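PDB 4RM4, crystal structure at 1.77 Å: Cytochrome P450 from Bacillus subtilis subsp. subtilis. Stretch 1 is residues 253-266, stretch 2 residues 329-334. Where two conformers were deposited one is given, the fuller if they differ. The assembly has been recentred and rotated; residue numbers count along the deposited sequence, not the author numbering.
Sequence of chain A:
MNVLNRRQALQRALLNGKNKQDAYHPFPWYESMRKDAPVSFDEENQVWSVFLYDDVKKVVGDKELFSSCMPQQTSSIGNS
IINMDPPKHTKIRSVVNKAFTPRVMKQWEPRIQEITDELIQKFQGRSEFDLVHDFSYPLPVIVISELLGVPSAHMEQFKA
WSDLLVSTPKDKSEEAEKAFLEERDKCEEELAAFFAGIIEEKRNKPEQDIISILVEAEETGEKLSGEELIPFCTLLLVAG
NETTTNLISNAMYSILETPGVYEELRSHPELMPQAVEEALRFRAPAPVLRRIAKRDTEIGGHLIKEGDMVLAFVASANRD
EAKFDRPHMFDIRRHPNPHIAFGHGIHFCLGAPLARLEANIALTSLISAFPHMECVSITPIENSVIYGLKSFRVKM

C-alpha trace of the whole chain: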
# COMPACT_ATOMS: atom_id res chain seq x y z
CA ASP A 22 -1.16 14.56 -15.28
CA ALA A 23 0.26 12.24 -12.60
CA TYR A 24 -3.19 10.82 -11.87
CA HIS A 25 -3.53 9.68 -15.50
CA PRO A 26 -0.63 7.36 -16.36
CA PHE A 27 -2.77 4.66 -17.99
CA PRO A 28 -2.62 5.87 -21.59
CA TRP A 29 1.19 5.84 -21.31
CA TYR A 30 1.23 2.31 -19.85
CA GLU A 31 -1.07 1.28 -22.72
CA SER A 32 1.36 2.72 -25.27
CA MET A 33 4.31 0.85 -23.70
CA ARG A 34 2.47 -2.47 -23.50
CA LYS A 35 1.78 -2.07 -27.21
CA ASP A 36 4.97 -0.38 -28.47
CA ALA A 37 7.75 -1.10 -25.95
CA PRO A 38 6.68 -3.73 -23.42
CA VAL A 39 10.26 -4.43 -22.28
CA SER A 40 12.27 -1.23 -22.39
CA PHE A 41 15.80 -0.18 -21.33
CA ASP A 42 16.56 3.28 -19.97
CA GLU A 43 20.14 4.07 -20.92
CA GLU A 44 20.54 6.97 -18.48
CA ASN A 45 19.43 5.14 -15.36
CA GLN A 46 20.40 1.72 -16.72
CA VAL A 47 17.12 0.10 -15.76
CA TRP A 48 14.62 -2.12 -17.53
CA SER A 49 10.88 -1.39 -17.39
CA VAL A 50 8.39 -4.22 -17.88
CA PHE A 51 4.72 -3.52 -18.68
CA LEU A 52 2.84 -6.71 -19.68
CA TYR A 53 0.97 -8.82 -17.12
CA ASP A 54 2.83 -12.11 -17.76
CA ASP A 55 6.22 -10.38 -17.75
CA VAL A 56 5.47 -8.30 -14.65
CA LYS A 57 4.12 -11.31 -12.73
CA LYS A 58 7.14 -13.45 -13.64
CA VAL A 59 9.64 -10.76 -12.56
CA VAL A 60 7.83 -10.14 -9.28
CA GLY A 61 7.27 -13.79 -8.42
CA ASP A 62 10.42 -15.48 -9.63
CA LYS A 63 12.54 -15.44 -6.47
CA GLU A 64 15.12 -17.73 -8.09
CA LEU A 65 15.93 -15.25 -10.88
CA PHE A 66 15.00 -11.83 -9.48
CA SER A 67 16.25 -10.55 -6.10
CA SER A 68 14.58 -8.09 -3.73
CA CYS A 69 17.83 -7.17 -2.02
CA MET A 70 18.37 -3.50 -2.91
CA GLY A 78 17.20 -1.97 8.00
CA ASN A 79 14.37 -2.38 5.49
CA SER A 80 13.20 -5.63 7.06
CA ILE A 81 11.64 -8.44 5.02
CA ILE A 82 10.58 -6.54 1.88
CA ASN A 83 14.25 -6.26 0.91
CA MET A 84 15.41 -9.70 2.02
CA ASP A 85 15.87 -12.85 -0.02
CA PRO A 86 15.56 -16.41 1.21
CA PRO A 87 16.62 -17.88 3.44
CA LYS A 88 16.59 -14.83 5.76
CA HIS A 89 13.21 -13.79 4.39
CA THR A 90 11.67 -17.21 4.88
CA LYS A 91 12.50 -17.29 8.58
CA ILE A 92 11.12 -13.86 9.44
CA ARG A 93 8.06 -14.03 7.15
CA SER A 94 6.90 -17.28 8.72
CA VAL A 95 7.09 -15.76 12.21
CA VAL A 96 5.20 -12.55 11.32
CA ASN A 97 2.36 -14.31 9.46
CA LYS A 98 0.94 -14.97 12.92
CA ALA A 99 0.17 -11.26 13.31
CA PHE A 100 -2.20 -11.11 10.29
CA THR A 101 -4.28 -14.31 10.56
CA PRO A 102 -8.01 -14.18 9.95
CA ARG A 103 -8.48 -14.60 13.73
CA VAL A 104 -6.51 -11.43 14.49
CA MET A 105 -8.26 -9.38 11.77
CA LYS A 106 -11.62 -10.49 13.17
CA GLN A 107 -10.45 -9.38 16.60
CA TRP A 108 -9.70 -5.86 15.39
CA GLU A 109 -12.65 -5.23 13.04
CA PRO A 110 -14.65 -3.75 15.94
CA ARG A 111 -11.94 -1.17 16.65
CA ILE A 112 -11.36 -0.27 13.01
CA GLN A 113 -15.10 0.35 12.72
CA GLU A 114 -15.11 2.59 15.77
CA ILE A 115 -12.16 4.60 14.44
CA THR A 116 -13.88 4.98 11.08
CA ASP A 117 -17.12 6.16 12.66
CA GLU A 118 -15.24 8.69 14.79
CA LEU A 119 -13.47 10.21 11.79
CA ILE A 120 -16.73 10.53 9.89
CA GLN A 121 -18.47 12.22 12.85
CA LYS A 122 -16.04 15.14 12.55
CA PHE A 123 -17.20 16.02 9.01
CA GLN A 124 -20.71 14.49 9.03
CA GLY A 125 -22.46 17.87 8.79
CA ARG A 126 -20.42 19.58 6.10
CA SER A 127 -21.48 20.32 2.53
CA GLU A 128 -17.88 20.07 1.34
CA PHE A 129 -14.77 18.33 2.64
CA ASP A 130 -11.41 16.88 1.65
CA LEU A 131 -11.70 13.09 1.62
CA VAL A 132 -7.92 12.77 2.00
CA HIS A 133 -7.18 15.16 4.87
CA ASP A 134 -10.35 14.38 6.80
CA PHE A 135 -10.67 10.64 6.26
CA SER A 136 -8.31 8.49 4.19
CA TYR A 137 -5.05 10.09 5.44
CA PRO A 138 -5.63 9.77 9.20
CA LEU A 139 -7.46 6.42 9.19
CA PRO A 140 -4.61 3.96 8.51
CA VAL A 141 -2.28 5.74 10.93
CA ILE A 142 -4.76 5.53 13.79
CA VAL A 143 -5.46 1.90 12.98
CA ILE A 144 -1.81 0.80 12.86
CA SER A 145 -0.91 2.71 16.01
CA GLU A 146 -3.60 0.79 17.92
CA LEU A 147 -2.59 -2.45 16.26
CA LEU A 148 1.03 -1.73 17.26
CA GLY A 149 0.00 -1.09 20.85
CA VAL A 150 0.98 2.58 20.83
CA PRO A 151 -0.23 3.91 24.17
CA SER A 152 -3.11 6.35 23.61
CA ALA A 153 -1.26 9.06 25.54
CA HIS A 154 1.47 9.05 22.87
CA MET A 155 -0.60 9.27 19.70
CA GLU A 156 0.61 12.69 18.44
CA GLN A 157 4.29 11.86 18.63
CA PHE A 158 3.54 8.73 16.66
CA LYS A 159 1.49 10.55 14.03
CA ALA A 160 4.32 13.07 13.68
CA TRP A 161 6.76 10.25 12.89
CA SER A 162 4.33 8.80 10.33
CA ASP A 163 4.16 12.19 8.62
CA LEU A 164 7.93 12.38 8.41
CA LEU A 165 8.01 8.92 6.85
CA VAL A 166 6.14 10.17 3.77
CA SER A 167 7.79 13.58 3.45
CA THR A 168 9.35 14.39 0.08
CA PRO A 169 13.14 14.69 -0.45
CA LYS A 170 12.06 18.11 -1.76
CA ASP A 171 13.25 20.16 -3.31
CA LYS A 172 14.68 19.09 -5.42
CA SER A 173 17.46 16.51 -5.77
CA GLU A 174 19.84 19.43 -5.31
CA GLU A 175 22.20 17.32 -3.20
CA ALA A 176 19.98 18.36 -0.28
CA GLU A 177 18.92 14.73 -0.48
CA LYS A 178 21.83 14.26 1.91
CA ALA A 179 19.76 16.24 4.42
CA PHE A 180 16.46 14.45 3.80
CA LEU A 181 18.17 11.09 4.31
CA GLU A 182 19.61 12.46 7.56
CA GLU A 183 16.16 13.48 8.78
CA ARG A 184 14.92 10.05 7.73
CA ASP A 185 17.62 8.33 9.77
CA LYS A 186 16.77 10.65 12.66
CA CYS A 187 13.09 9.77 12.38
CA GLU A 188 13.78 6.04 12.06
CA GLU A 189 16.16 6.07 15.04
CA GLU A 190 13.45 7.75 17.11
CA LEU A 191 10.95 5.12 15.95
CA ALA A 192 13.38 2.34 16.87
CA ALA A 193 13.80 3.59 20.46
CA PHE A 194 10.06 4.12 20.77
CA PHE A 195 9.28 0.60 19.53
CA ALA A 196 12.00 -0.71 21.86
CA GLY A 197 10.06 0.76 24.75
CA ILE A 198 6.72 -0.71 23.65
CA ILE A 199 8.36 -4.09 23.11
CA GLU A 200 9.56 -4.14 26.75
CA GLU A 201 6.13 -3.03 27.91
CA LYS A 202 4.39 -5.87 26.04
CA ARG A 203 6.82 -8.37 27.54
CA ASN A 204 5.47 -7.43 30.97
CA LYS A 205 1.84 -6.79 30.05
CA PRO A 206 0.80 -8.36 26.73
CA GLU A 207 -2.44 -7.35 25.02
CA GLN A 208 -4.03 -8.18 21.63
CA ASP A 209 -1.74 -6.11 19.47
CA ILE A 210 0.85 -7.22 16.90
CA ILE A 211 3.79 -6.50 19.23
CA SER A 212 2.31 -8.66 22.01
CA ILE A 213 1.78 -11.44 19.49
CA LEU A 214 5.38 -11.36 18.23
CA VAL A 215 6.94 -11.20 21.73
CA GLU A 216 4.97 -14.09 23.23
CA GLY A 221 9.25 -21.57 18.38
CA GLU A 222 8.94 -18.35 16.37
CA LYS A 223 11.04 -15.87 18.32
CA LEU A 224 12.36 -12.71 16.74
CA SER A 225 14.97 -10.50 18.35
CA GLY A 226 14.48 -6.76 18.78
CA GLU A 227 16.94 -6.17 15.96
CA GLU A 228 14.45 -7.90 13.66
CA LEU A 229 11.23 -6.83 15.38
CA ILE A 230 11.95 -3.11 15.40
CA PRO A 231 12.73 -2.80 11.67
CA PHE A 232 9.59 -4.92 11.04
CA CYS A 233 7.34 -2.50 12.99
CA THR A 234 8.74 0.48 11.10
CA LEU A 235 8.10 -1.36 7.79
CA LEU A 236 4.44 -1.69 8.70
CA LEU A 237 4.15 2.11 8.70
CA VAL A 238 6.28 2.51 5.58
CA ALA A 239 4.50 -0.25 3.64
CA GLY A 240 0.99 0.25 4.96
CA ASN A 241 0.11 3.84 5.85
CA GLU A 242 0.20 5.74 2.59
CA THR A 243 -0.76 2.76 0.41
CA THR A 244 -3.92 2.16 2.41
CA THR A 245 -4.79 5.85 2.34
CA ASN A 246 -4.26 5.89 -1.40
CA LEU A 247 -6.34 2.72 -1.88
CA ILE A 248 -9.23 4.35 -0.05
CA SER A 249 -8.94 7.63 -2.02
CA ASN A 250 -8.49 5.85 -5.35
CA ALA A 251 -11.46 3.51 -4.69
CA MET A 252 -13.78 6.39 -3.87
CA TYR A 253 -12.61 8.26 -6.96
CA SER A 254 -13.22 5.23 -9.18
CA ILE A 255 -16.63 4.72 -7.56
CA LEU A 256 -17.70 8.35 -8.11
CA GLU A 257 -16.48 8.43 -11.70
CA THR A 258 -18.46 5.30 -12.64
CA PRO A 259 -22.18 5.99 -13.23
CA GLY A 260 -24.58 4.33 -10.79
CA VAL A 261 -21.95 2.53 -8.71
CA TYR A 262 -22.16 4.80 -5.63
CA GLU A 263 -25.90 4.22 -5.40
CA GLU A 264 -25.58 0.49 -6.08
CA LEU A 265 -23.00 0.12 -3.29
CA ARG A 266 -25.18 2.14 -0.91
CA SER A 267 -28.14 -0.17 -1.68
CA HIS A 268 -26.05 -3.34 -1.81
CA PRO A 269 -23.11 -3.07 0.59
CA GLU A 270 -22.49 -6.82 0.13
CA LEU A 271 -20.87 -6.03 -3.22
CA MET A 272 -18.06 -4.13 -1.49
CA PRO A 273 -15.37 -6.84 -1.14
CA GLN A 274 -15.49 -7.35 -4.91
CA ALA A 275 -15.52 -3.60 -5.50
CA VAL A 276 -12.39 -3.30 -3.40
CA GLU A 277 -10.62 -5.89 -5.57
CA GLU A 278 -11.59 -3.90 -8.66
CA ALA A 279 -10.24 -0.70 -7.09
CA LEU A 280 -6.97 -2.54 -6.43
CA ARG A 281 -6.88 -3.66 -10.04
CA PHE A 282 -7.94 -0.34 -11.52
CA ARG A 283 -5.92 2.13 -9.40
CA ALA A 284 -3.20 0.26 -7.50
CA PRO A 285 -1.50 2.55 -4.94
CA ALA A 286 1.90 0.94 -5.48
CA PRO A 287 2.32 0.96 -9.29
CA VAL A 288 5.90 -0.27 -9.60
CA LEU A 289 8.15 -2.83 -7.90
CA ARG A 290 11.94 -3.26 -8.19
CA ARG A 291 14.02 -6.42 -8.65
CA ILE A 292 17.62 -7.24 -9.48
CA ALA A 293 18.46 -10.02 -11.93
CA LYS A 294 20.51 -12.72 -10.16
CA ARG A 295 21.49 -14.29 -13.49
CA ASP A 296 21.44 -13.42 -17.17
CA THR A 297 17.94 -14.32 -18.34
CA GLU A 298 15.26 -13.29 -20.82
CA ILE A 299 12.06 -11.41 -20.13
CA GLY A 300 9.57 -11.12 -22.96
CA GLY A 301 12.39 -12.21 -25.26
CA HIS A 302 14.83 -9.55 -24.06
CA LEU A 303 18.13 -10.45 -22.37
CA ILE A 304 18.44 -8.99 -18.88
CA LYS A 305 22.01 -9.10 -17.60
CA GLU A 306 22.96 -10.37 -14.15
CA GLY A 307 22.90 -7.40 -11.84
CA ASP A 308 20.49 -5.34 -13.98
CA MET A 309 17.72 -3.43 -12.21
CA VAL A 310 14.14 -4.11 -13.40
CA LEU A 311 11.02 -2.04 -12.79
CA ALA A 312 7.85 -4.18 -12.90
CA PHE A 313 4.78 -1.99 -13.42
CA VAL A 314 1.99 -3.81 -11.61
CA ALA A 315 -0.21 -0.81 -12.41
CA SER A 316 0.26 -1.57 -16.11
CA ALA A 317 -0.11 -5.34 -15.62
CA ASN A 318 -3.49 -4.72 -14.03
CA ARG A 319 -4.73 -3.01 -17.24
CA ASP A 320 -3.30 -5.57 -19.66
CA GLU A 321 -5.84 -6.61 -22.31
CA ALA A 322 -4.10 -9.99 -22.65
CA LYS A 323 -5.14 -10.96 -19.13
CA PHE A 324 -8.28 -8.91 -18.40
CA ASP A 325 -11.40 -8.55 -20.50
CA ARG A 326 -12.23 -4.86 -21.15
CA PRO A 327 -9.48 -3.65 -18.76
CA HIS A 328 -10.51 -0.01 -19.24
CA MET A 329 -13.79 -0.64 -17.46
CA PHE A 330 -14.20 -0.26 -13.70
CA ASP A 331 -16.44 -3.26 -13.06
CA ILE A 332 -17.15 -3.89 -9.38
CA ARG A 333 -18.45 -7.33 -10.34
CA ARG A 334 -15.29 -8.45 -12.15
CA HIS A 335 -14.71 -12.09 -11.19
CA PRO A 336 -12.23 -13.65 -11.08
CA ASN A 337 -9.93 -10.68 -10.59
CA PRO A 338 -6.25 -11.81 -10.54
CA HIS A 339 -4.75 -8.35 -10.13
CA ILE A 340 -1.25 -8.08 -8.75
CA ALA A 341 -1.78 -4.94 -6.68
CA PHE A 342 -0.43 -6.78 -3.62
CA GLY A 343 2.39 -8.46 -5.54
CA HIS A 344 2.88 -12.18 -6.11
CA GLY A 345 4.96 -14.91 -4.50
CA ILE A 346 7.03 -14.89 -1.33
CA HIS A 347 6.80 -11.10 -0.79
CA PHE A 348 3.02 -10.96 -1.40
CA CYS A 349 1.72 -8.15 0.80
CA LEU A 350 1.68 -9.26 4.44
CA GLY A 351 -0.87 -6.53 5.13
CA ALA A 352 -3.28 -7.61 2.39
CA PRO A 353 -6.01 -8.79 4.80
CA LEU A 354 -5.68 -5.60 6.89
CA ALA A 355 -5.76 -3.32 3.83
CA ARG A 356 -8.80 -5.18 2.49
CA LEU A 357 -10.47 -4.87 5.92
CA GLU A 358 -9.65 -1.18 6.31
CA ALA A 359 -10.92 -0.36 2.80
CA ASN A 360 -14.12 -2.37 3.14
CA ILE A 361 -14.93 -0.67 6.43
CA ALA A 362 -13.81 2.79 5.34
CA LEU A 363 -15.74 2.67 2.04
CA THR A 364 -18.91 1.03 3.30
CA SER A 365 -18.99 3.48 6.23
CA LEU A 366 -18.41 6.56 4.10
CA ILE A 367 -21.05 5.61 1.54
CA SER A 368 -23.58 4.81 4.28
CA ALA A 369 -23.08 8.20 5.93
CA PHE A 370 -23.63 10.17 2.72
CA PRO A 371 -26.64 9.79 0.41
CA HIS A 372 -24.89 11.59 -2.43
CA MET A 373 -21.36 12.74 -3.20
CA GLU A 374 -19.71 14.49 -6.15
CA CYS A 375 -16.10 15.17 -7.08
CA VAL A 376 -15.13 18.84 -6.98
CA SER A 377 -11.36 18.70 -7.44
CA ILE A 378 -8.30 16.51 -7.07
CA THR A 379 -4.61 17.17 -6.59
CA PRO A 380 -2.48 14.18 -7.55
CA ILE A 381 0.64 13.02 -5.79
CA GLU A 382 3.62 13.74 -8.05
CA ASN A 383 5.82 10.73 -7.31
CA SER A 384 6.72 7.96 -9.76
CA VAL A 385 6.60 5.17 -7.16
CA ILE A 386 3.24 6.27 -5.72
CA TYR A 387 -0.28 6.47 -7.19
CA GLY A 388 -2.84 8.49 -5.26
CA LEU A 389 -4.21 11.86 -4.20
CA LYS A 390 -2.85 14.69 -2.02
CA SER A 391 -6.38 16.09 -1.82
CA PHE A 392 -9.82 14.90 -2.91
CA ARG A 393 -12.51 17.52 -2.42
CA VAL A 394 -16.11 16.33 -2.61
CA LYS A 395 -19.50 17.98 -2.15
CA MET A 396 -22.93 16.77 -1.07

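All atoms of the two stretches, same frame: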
# COMPACT_ATOMS: atom_id res chain seq x y z
N TYR A 253 -12.65 7.51 -5.71
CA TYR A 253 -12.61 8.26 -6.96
C TYR A 253 -13.19 7.40 -8.07
O TYR A 253 -14.03 7.86 -8.84
CB TYR A 253 -11.18 8.69 -7.33
CG TYR A 253 -11.11 9.62 -8.53
CD1 TYR A 253 -11.12 11.00 -8.36
CD2 TYR A 253 -11.01 9.12 -9.82
CE1 TYR A 253 -11.04 11.85 -9.45
CE2 TYR A 253 -10.92 9.96 -10.91
CZ TYR A 253 -10.95 11.32 -10.72
OH TYR A 253 -10.88 12.15 -11.81
N SER A 254 -12.73 6.15 -8.14
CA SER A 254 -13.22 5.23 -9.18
C SER A 254 -14.72 5.03 -9.05
O SER A 254 -15.45 4.98 -10.06
CB SER A 254 -12.50 3.89 -9.09
OG SER A 254 -11.10 4.05 -9.17
N ILE A 255 -15.19 4.90 -7.82
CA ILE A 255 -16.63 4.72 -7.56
C ILE A 255 -17.45 5.92 -8.04
O ILE A 255 -18.48 5.75 -8.68
CB ILE A 255 -16.92 4.39 -6.08
CG1 ILE A 255 -16.55 2.93 -5.79
CG2 ILE A 255 -18.40 4.61 -5.75
CD1 ILE A 255 -16.28 2.59 -4.27
N LEU A 256 -16.99 7.13 -7.72
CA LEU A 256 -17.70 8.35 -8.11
C LEU A 256 -17.67 8.56 -9.61
O LEU A 256 -18.62 9.11 -10.18
CB LEU A 256 -17.09 9.58 -7.44
CG LEU A 256 -17.16 9.69 -5.92
CD1 LEU A 256 -16.59 11.05 -5.47
CD2 LEU A 256 -18.61 9.51 -5.45
N GLU A 257 -16.59 8.16 -10.27
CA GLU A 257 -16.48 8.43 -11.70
C GLU A 257 -17.28 7.44 -12.54
O GLU A 257 -17.44 7.65 -13.74
CB GLU A 257 -15.02 8.46 -12.16
CG GLU A 257 -14.39 7.12 -12.33
CD GLU A 257 -13.09 7.17 -13.12
OE1 GLU A 257 -12.46 6.11 -13.28
OE2 GLU A 257 -12.71 8.27 -13.59
N THR A 258 -17.75 6.36 -11.92
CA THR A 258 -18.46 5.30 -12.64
C THR A 258 -19.97 5.36 -12.40
O THR A 258 -20.44 5.05 -11.31
CB THR A 258 -17.95 3.92 -12.21
OG1 THR A 258 -16.52 3.93 -12.18
CG2 THR A 258 -18.41 2.86 -13.18
N PRO A 259 -20.75 5.72 -13.44
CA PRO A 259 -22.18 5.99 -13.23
C PRO A 259 -22.94 4.87 -12.52
O PRO A 259 -22.82 3.69 -12.88
CB PRO A 259 -22.71 6.22 -14.65
CG PRO A 259 -21.51 6.74 -15.40
CD PRO A 259 -20.34 5.96 -14.84
N GLY A 260 -23.70 5.25 -11.50
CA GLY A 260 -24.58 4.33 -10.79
C GLY A 260 -23.95 3.52 -9.66
O GLY A 260 -24.67 2.96 -8.83
N VAL A 261 -22.63 3.43 -9.64
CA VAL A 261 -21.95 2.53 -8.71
C VAL A 261 -22.08 2.98 -7.26
O VAL A 261 -22.25 2.15 -6.36
CB VAL A 261 -20.45 2.34 -9.08
CG1 VAL A 261 -19.74 1.46 -8.04
CG2 VAL A 261 -20.31 1.75 -10.48
N TYR A 262 -22.02 4.29 -7.00
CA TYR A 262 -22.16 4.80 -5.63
C TYR A 262 -23.49 4.36 -5.05
O TYR A 262 -23.57 3.87 -3.92
CB TYR A 262 -22.05 6.33 -5.61
CG TYR A 262 -21.94 6.96 -4.22
CD1 TYR A 262 -20.70 7.29 -3.69
CD2 TYR A 262 -23.07 7.22 -3.46
CE1 TYR A 262 -20.59 7.87 -2.41
CE2 TYR A 262 -22.97 7.79 -2.19
CZ TYR A 262 -21.73 8.11 -1.67
OH TYR A 262 -21.63 8.69 -0.42
N GLU A 263 -24.55 4.54 -5.83
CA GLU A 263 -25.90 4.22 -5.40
C GLU A 263 -26.09 2.72 -5.23
O GLU A 263 -26.76 2.26 -4.30
CB GLU A 263 -26.90 4.76 -6.43
CG GLU A 263 -26.82 6.28 -6.66
CD GLU A 263 -25.44 6.79 -7.07
OE1 GLU A 263 -24.76 6.19 -7.94
OE2 GLU A 263 -25.03 7.83 -6.51
N GLU A 264 -25.50 1.95 -6.14
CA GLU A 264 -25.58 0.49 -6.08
C GLU A 264 -24.89 -0.03 -4.82
O GLU A 264 -25.40 -0.92 -4.15
CB GLU A 264 -24.94 -0.14 -7.33
CG GLU A 264 -24.79 -1.65 -7.28
CD GLU A 264 -26.08 -2.41 -7.63
OE1 GLU A 264 -27.05 -1.78 -8.11
OE2 GLU A 264 -26.10 -3.64 -7.45
N LEU A 265 -23.72 0.53 -4.51
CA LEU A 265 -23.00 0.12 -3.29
C LEU A 265 -23.78 0.53 -2.03
O LEU A 265 -23.82 -0.21 -1.06
CB LEU A 265 -21.57 0.69 -3.25
CG LEU A 265 -20.58 -0.01 -4.19
CD1 LEU A 265 -19.19 0.64 -4.18
CD2 LEU A 265 -20.51 -1.50 -3.85
N ARG A 266 -24.38 1.71 -2.05
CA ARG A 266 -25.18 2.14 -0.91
C ARG A 266 -26.37 1.19 -0.68
O ARG A 266 -26.68 0.85 0.46
CB ARG A 266 -25.66 3.58 -1.09
CG ARG A 266 -26.27 4.17 0.16
CD ARG A 266 -26.15 5.69 0.18
NE ARG A 266 -26.23 6.20 1.55
CZ ARG A 266 -27.35 6.62 2.13
NH1 ARG A 266 -28.49 6.60 1.46
NH2 ARG A 266 -27.32 7.07 3.38
N MET A 329 -12.54 -0.81 -18.20
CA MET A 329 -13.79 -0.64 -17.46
C MET A 329 -13.61 -0.92 -15.97
O MET A 329 -13.01 -1.93 -15.59
CB MET A 329 -14.89 -1.52 -18.04
CG MET A 329 -15.08 -1.35 -19.54
SD MET A 329 -15.19 0.38 -20.03
CE MET A 329 -16.71 0.88 -19.24
N PHE A 330 -14.14 -0.03 -15.14
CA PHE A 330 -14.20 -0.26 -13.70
C PHE A 330 -15.49 -1.02 -13.39
O PHE A 330 -16.58 -0.45 -13.35
CB PHE A 330 -14.12 1.07 -12.94
CG PHE A 330 -14.21 0.93 -11.44
CD1 PHE A 330 -13.15 0.42 -10.70
CD2 PHE A 330 -15.36 1.33 -10.76
CE1 PHE A 330 -13.23 0.31 -9.32
CE2 PHE A 330 -15.46 1.21 -9.39
CZ PHE A 330 -14.38 0.70 -8.66
N ASP A 331 -15.34 -2.32 -13.20
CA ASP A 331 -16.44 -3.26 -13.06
C ASP A 331 -16.38 -3.89 -11.67
O ASP A 331 -15.61 -4.84 -11.44
CB ASP A 331 -16.30 -4.35 -14.14
CG ASP A 331 -17.41 -5.38 -14.10
OD1 ASP A 331 -18.27 -5.31 -13.21
OD2 ASP A 331 -17.41 -6.28 -14.98
N ILE A 332 -17.17 -3.37 -10.75
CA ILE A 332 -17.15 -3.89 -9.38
C ILE A 332 -17.54 -5.36 -9.27
O ILE A 332 -17.37 -5.97 -8.21
CB ILE A 332 -18.07 -3.08 -8.44
CG1 ILE A 332 -19.52 -3.18 -8.91
CG2 ILE A 332 -17.63 -1.62 -8.35
CD1 ILE A 332 -20.51 -2.68 -7.89
N ARG A 333 -18.07 -5.92 -10.35
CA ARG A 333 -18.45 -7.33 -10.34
C ARG A 333 -17.41 -8.24 -11.01
O ARG A 333 -17.61 -9.45 -11.11
CB ARG A 333 -19.82 -7.51 -11.02
CG ARG A 333 -20.94 -6.86 -10.26
CD ARG A 333 -22.27 -7.00 -10.99
NE ARG A 333 -23.30 -6.17 -10.37
CZ ARG A 333 -23.42 -4.86 -10.60
NH1 ARG A 333 -22.59 -4.26 -11.43
NH2 ARG A 333 -24.37 -4.17 -9.98
N ARG A 334 -16.31 -7.66 -11.46
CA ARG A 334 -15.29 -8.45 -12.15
C ARG A 334 -14.86 -9.66 -11.32
O ARG A 334 -14.35 -9.52 -10.21
CB ARG A 334 -14.09 -7.57 -12.50
CG ARG A 334 -12.99 -8.28 -13.28
CD ARG A 334 -11.84 -7.31 -13.52
NE ARG A 334 -12.28 -6.12 -14.25
CZ ARG A 334 -12.34 -6.06 -15.57
NH1 ARG A 334 -11.99 -7.12 -16.29
NH2 ARG A 334 -12.73 -4.94 -16.19

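Stretch 2, an irregular segment, lies against two helical pieces of stretch 1 joined by a type II turn from Thr258 to Val261. No backbone hydrogen bond links them; the nearest CA atoms, those of Thr258 and Phe330, are 7.1 Å apart, so stretch 2 reaches stretch 1 through its side chains, burying 366 Å² in all.

Met329 points its CA-to-CB bond away and makes no contact. Phe330, chi1 t, points toward stretch 1 and gives the largest covered area. Ser254 CB sits 3.7 Å from the centroid of the Phe330 ring, 12° off its normal, a CH-pi contact over one face. Val261 CG1 approaches the ring edge, 4.5 Å from Phe330 CE2, and Ile255 CG1 lies 4.1 Å from the same CE2. Thr258 OG1 comes within 3.2 Å of Phe330 CD2, while donating a hydrogen bond to Ser254 O at 2.6 Å.

Asp331 turns away and opens a type I turn, its OD1 accepting from Arg333 N at 2.9 Å. Ile332 points back: its CG2 meets Val261 CG1 at 3.7 Å and its CD1 meets Leu265 CD2 at 4.2 Å, both apolar. Arg333 starts sideways, but its extended chain brings NH2 within 3.1 Å of Glu264 OE2. This is a salt bridge whose hydrogen bond is weak, at 127°. Arg334 closes the turn, out of reach of stretch 1.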